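Local coordinates for protein leucine--trna ligase (Agrobacterium radiobacter, PDB 5AH5) that probably catalyses the ATP-dependent attachment of L-leucine to tRNA(Leu), as a class I aminoacyl-tRNA synthetase, at residues P757-G762 against N806-L811. Residues are numbered along the deposited sequence; the frame is centred on the assembly and turned at random.
Sequences PVQING and NRIINL. With nucleotides of chain D.
Pro757 to Ile760 and Ile808 to Leu811 run side by side as parallel strands. Four backbone hydrogen bonds join them. Ile809 N donates to Pro757 O, and Gln759 N to Ile809 O at 2.8 Å. Leu811 N donates to Gln759 O. Asn761 N then donates to Leu811 O at 2.8 Å, just past the end of strand 753-760. Asn810 uses both ends of its amide. Its CG, anti to the backbone N (chi1 -175°), is brought toward the 761-762 turn. There OD1 accepts from Gly762 N at 2.8 Å. Its ND2 donates to O2 of C64 of chain D at 2.8 Å and to O2' of the same nucleotide at 2.9 Å. Gln759 lies on the same face, its amide plane 82° from that of Asn810. Its OE1 accepts from N2 of G19 of chain D at 3.0 Å. Ile808 CD1 packs on Gln759 CD at 3.5 Å, and Ile808 CG2 lies against the purine of G19. Arg807 carries its guanidinium to C17 of chain D, whose N4 sits over the centre of one face. Val758, Ile809 and Leu811 face the other way, onto helix 776-785. Asn761 OD1 accepts from Val813 N. These are the two central strands of a small mixed four-stranded sheet near the C-terminus, with one face on a helix and the other against the bound tRNA, consistent with the tRNA-binding C-terminal domain of bacterial leucyl-tRNA synthetases.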
ATOM      1  N   PRO B 757     -41.945  -5.484  -3.122  1.00 30.53           N
ATOM      2  CA  PRO B 757     -42.258  -6.258  -1.914  1.00 29.27           C
ATOM      3  C   PRO B 757     -43.177  -5.490  -0.959  1.00 30.19           C
ATOM      4  O   PRO B 757     -43.095  -4.241  -0.863  1.00 25.63           O
ATOM      5  CB  PRO B 757     -40.888  -6.492  -1.260  1.00 30.37           C
ATOM      6  CG  PRO B 757     -39.999  -5.379  -1.807  1.00 33.88           C
ATOM      7  CD  PRO B 757     -40.511  -5.152  -3.209  1.00 32.93           C
ATOM      8  N   VAL B 758     -44.022  -6.247  -0.261  1.00 26.71           N
ATOM      9  CA  VAL B 758     -44.948  -5.723   0.704  1.00 26.45           C
ATOM     10  C   VAL B 758     -44.611  -6.286   2.056  1.00 25.10           C
ATOM     11  O   VAL B 758     -44.536  -7.501   2.223  1.00 23.43           O
ATOM     12  CB  VAL B 758     -46.341  -6.190   0.314  1.00 28.72           C
ATOM     13  CG1 VAL B 758     -47.377  -5.682   1.309  1.00 30.49           C
ATOM     14  CG2 VAL B 758     -46.626  -5.726  -1.115  1.00 29.89           C
ATOM     15  N   GLN B 759     -44.356  -5.406   3.000  1.00 25.23           N
ATOM     16  CA  GLN B 759     -44.220  -5.750   4.406  1.00 27.10           C
ATOM     17  C   GLN B 759     -45.481  -5.373   5.210  1.00 27.75           C
ATOM     18  O   GLN B 759     -46.154  -4.448   4.878  1.00 26.41           O
ATOM     19  CB  GLN B 759     -43.052  -5.022   5.010  1.00 28.25           C
ATOM     20  CG  GLN B 759     -41.692  -5.505   4.492  1.00 28.63           C
ATOM     21  CD  GLN B 759     -40.537  -4.599   4.893  1.00 30.97           C
ATOM     22  OE1 GLN B 759     -40.710  -3.410   5.119  1.00 29.87           O
ATOM     23  NE2 GLN B 759     -39.331  -5.160   4.914  1.00 30.56           N
ATOM     24  N   ILE B 760     -45.725  -6.092   6.292  1.00 29.21           N
ATOM     25  CA  ILE B 760     -46.619  -5.681   7.341  1.00 28.81           C
ATOM     26  C   ILE B 760     -45.821  -5.680   8.608  1.00 26.61           C
ATOM     27  O   ILE B 760     -45.202  -6.702   9.029  1.00 24.94           O
ATOM     28  CB  ILE B 760     -47.841  -6.590   7.508  1.00 28.64           C
ATOM     29  CG1 ILE B 760     -48.729  -6.487   6.295  1.00 29.59           C
ATOM     30  CG2 ILE B 760     -48.635  -6.169   8.712  1.00 31.76           C
ATOM     31  CD1 ILE B 760     -49.831  -7.539   6.209  1.00 31.18           C
ATOM     32  N   ASN B 761     -45.786  -4.502   9.211  1.00 28.20           N
ATOM     33  CA  ASN B 761     -45.005  -4.243  10.402  1.00 29.56           C
ATOM     34  C   ASN B 761     -43.568  -4.645  10.245  1.00 32.33           C
ATOM     35  O   ASN B 761     -42.968  -5.156  11.166  1.00 30.08           O
ATOM     36  CB  ASN B 761     -45.651  -4.924  11.610  1.00 31.16           C
ATOM     37  CG  ASN B 761     -46.846  -4.164  12.098  1.00 36.03           C
ATOM     38  OD1 ASN B 761     -47.153  -3.029  11.627  1.00 37.19           O
ATOM     39  ND2 ASN B 761     -47.569  -4.776  13.006  1.00 37.57           N
ATOM     40  N   GLY B 762     -43.038  -4.463   9.038  1.00 35.64           N
ATOM     41  CA  GLY B 762     -41.660  -4.806   8.772  1.00 36.01           C
ATOM     42  C   GLY B 762     -41.473  -6.238   8.303  1.00 34.88           C
ATOM     43  O   GLY B 762     -40.403  -6.562   7.881  1.00 30.28           O
ATOM     44  N   ASN B 806     -40.760   2.717  -6.016  1.00 46.63           N
ATOM     45  CA  ASN B 806     -40.208   1.609  -6.715  1.00 47.52           C
ATOM     46  C   ASN B 806     -39.332   0.670  -5.862  1.00 50.75           C
ATOM     47  O   ASN B 806     -38.612  -0.134  -6.443  1.00 50.98           O
ATOM     48  CB  ASN B 806     -39.433   2.143  -7.923  1.00 58.35           C
ATOM     49  CG  ASN B 806     -40.261   3.112  -8.801  1.00 63.82           C
ATOM     50  OD1 ASN B 806     -41.469   2.929  -9.069  1.00 60.67           O
ATOM     51  ND2 ASN B 806     -39.599   4.154  -9.249  1.00 66.98           N
ATOM     52  N   ARG B 807     -39.381   0.733  -4.515  1.00 44.00           N
ATOM     53  CA  ARG B 807     -38.514  -0.139  -3.674  1.00 43.43           C
ATOM     54  C   ARG B 807     -39.342  -1.017  -2.756  1.00 37.40           C
ATOM     55  O   ARG B 807     -39.248  -2.240  -2.839  1.00 36.89           O
ATOM     56  CB  ARG B 807     -37.486   0.629  -2.832  1.00 45.13           C
ATOM     57  CG  ARG B 807     -36.584   1.580  -3.639  1.00 55.90           C
ATOM     58  CD  ARG B 807     -35.158   1.105  -3.948  1.00 59.84           C
ATOM     59  NE  ARG B 807     -34.432   0.439  -2.849  1.00 68.38           N
ATOM     60  CZ  ARG B 807     -33.971   1.021  -1.730  1.00 72.34           C
ATOM     61  NH1 ARG B 807     -34.168   2.321  -1.466  1.00 70.58           N
ATOM     62  NH2 ARG B 807     -33.303   0.283  -0.841  1.00 75.57           N
ATOM     63  N   ILE B 808     -40.132  -0.410  -1.878  1.00 33.39           N
ATOM     64  CA  ILE B 808     -40.853  -1.186  -0.897  1.00 30.58           C
ATOM     65  C   ILE B 808     -42.123  -0.491  -0.381  1.00 30.58           C
ATOM     66  O   ILE B 808     -42.201   0.725  -0.387  1.00 27.70           O
ATOM     67  CB  ILE B 808     -39.915  -1.532   0.229  1.00 29.47           C
ATOM     68  CG1 ILE B 808     -40.469  -2.723   1.001  1.00 30.64           C
ATOM     69  CG2 ILE B 808     -39.660  -0.313   1.126  1.00 30.62           C
ATOM     70  CD1 ILE B 808     -39.440  -3.569   1.682  1.00 30.50           C
ATOM     71  N   ILE B 809     -43.101  -1.272   0.059  1.00 28.42           N
ATOM     72  CA  ILE B 809     -44.205  -0.713   0.904  1.00 29.27           C
ATOM     73  C   ILE B 809     -44.363  -1.529   2.170  1.00 28.89           C
ATOM     74  O   ILE B 809     -44.532  -2.753   2.115  1.00 24.48           O
ATOM     75  CB  ILE B 809     -45.543  -0.526   0.146  1.00 30.87           C
ATOM     76  CG1 ILE B 809     -46.551   0.198   1.047  1.00 31.90           C
ATOM     77  CG2 ILE B 809     -46.091  -1.846  -0.392  1.00 32.91           C
ATOM     78  CD1 ILE B 809     -47.683   0.799   0.302  1.00 32.72           C
ATOM     79  N   ASN B 810     -44.208  -0.860   3.313  1.00 24.05           N
ATOM     80  CA  ASN B 810     -44.454  -1.449   4.605  1.00 25.20           C
ATOM     81  C   ASN B 810     -45.758  -0.861   5.216  1.00 25.56           C
ATOM     82  O   ASN B 810     -45.867   0.344   5.422  1.00 28.39           O
ATOM     83  CB  ASN B 810     -43.311  -1.187   5.538  1.00 23.26           C
ATOM     84  CG  ASN B 810     -43.463  -1.858   6.842  1.00 24.79           C
ATOM     85  OD1 ASN B 810     -44.043  -2.924   6.956  1.00 27.49           O
ATOM     86  ND2 ASN B 810     -42.963  -1.198   7.892  1.00 25.37           N
ATOM     87  N   LEU B 811     -46.729  -1.723   5.445  1.00 25.63           N
ATOM     88  CA  LEU B 811     -47.993  -1.338   6.119  1.00 25.56           C
ATOM     89  C   LEU B 811     -47.860  -1.455   7.645  1.00 26.66           C
ATOM     90  O   LEU B 811     -47.439  -2.502   8.150  1.00 26.58           O
ATOM     91  CB  LEU B 811     -49.090  -2.247   5.651  1.00 28.00           C
ATOM     92  CG  LEU B 811     -49.291  -2.365   4.149  1.00 26.75           C
ATOM     93  CD1 LEU B 811     -50.339  -3.428   3.808  1.00 31.23           C
ATOM     94  CD2 LEU B 811     -49.639  -1.028   3.558  1.00 26.50           C
TER
ATOM     95  P     G D  19     -30.610  -1.764   2.811  1.00 33.75           P
ATOM     96  OP1   G D  19     -29.935  -3.062   2.799  1.00 27.69           O
ATOM     97  OP2   G D  19     -30.406  -0.727   1.815  1.00 37.02           O
ATOM     98  O5'   G D  19     -32.183  -2.085   2.742  1.00 32.92           O
ATOM     99  C5'   G D  19     -32.745  -3.266   3.378  1.00 31.15           C
ATOM    100  C4'   G D  19     -34.183  -3.459   2.934  1.00 33.67           C
ATOM    101  O4'   G D  19     -34.975  -2.365   3.466  1.00 31.45           O
ATOM    102  C3'   G D  19     -34.379  -3.409   1.414  1.00 33.34           C
ATOM    103  O3'   G D  19     -35.334  -4.282   0.904  1.00 33.75           O
ATOM    104  C2'   G D  19     -34.868  -1.997   1.169  1.00 34.57           C
ATOM    105  O2'   G D  19     -35.564  -1.744  -0.023  1.00 35.04           O
ATOM    106  C1'   G D  19     -35.717  -1.779   2.410  1.00 33.40           C
ATOM    107  N9    G D  19     -35.984  -0.392   2.765  1.00 36.29           N
ATOM    108  C8    G D  19     -35.309   0.735   2.359  1.00 38.14           C
ATOM    109  N7    G D  19     -35.775   1.830   2.896  1.00 37.75           N
ATOM    110  C5    G D  19     -36.804   1.398   3.723  1.00 38.48           C
ATOM    111  C6    G D  19     -37.671   2.132   4.575  1.00 36.72           C
ATOM    112  O6    G D  19     -37.684   3.346   4.803  1.00 29.24           O
ATOM    113  N1    G D  19     -38.575   1.298   5.222  1.00 35.43           N
ATOM    114  C2    G D  19     -38.633  -0.066   5.083  1.00 35.65           C
ATOM    115  N2    G D  19     -39.574  -0.702   5.810  1.00 32.47           N
ATOM    116  N3    G D  19     -37.837  -0.759   4.288  1.00 37.64           N
ATOM    117  C4    G D  19     -36.947   0.030   3.651  1.00 38.06           C
ATOM    118  P     C D  17     -23.561   2.291   1.564  1.00133.14           P
ATOM    119  OP1   C D  17     -22.222   2.807   1.939  1.00128.87           O
ATOM    120  OP2   C D  17     -23.880   0.855   1.811  1.00120.44           O
ATOM    121  O5'   C D  17     -24.690   3.152   2.297  1.00142.07           O
ATOM    122  C5'   C D  17     -25.030   4.504   1.899  1.00142.19           C
ATOM    123  C4'   C D  17     -26.507   4.799   2.105  1.00136.71           C
ATOM    124  O4'   C D  17     -27.226   4.683   0.857  1.00148.74           O
ATOM    125  C3'   C D  17     -27.283   3.887   3.055  1.00125.17           C
ATOM    126  O3'   C D  17     -27.021   4.310   4.403  1.00 92.24           O
ATOM    127  C2'   C D  17     -28.732   3.906   2.508  1.00133.78           C
ATOM    128  O2'   C D  17     -29.741   4.573   3.239  1.00131.29           O
ATOM    129  C1'   C D  17     -28.600   4.632   1.161  1.00145.15           C
ATOM    130  N1    C D  17     -29.347   4.044   0.019  1.00152.37           N
ATOM    131  C2    C D  17     -29.023   2.760  -0.457  1.00147.63           C
ATOM    132  O2    C D  17     -28.108   2.125   0.089  1.00130.87           O
ATOM    133  N3    C D  17     -29.720   2.246  -1.500  1.00140.65           N
ATOM    134  C4    C D  17     -30.705   2.957  -2.062  1.00139.75           C
ATOM    135  N4    C D  17     -31.364   2.412  -3.086  1.00129.28           N
ATOM    136  C5    C D  17     -31.055   4.260  -1.596  1.00141.95           C
ATOM    137  C6    C D  17     -30.359   4.759  -0.563  1.00147.90           C
ATOM    138  P     C D  64     -40.442   4.549  14.208  1.00 49.05           P
ATOM    139  OP1   C D  64     -41.130   5.755  13.727  1.00 45.72           O
ATOM    140  OP2   C D  64     -40.561   4.053  15.590  1.00 39.39           O
ATOM    141  O5'   C D  64     -40.955   3.369  13.277  1.00 41.72           O
ATOM    142  C5'   C D  64     -42.170   2.675  13.553  1.00 38.68           C
ATOM    143  C4'   C D  64     -42.421   1.683  12.447  1.00 35.36           C
ATOM    144  O4'   C D  64     -42.634   2.365  11.178  1.00 35.71           O
ATOM    145  C3'   C D  64     -41.278   0.737  12.168  1.00 34.30           C
ATOM    146  O3'   C D  64     -41.274  -0.336  13.100  1.00 34.08           O
ATOM    147  C2'   C D  64     -41.608   0.276  10.755  1.00 37.01           C
ATOM    148  O2'   C D  64     -42.639  -0.674  10.773  1.00 34.56           O
ATOM    149  C1'   C D  64     -42.115   1.563  10.118  1.00 36.40           C
ATOM    150  N1    C D  64     -41.070   2.320   9.401  1.00 35.21           N
ATOM    151  C2    C D  64     -40.662   1.894   8.126  1.00 34.88           C
ATOM    152  O2    C D  64     -41.154   0.863   7.648  1.00 33.18           O
ATOM    153  N3    C D  64     -39.686   2.580   7.481  1.00 34.86           N
ATOM    154  C4    C D  64     -39.169   3.684   8.032  1.00 38.47           C
ATOM    155  N4    C D  64     -38.238   4.354   7.342  1.00 36.72           N
ATOM    156  C5    C D  64     -39.584   4.154   9.314  1.00 38.24           C
ATOM    157  C6    C D  64     -40.509   3.434   9.968  1.00 40.44           C
TER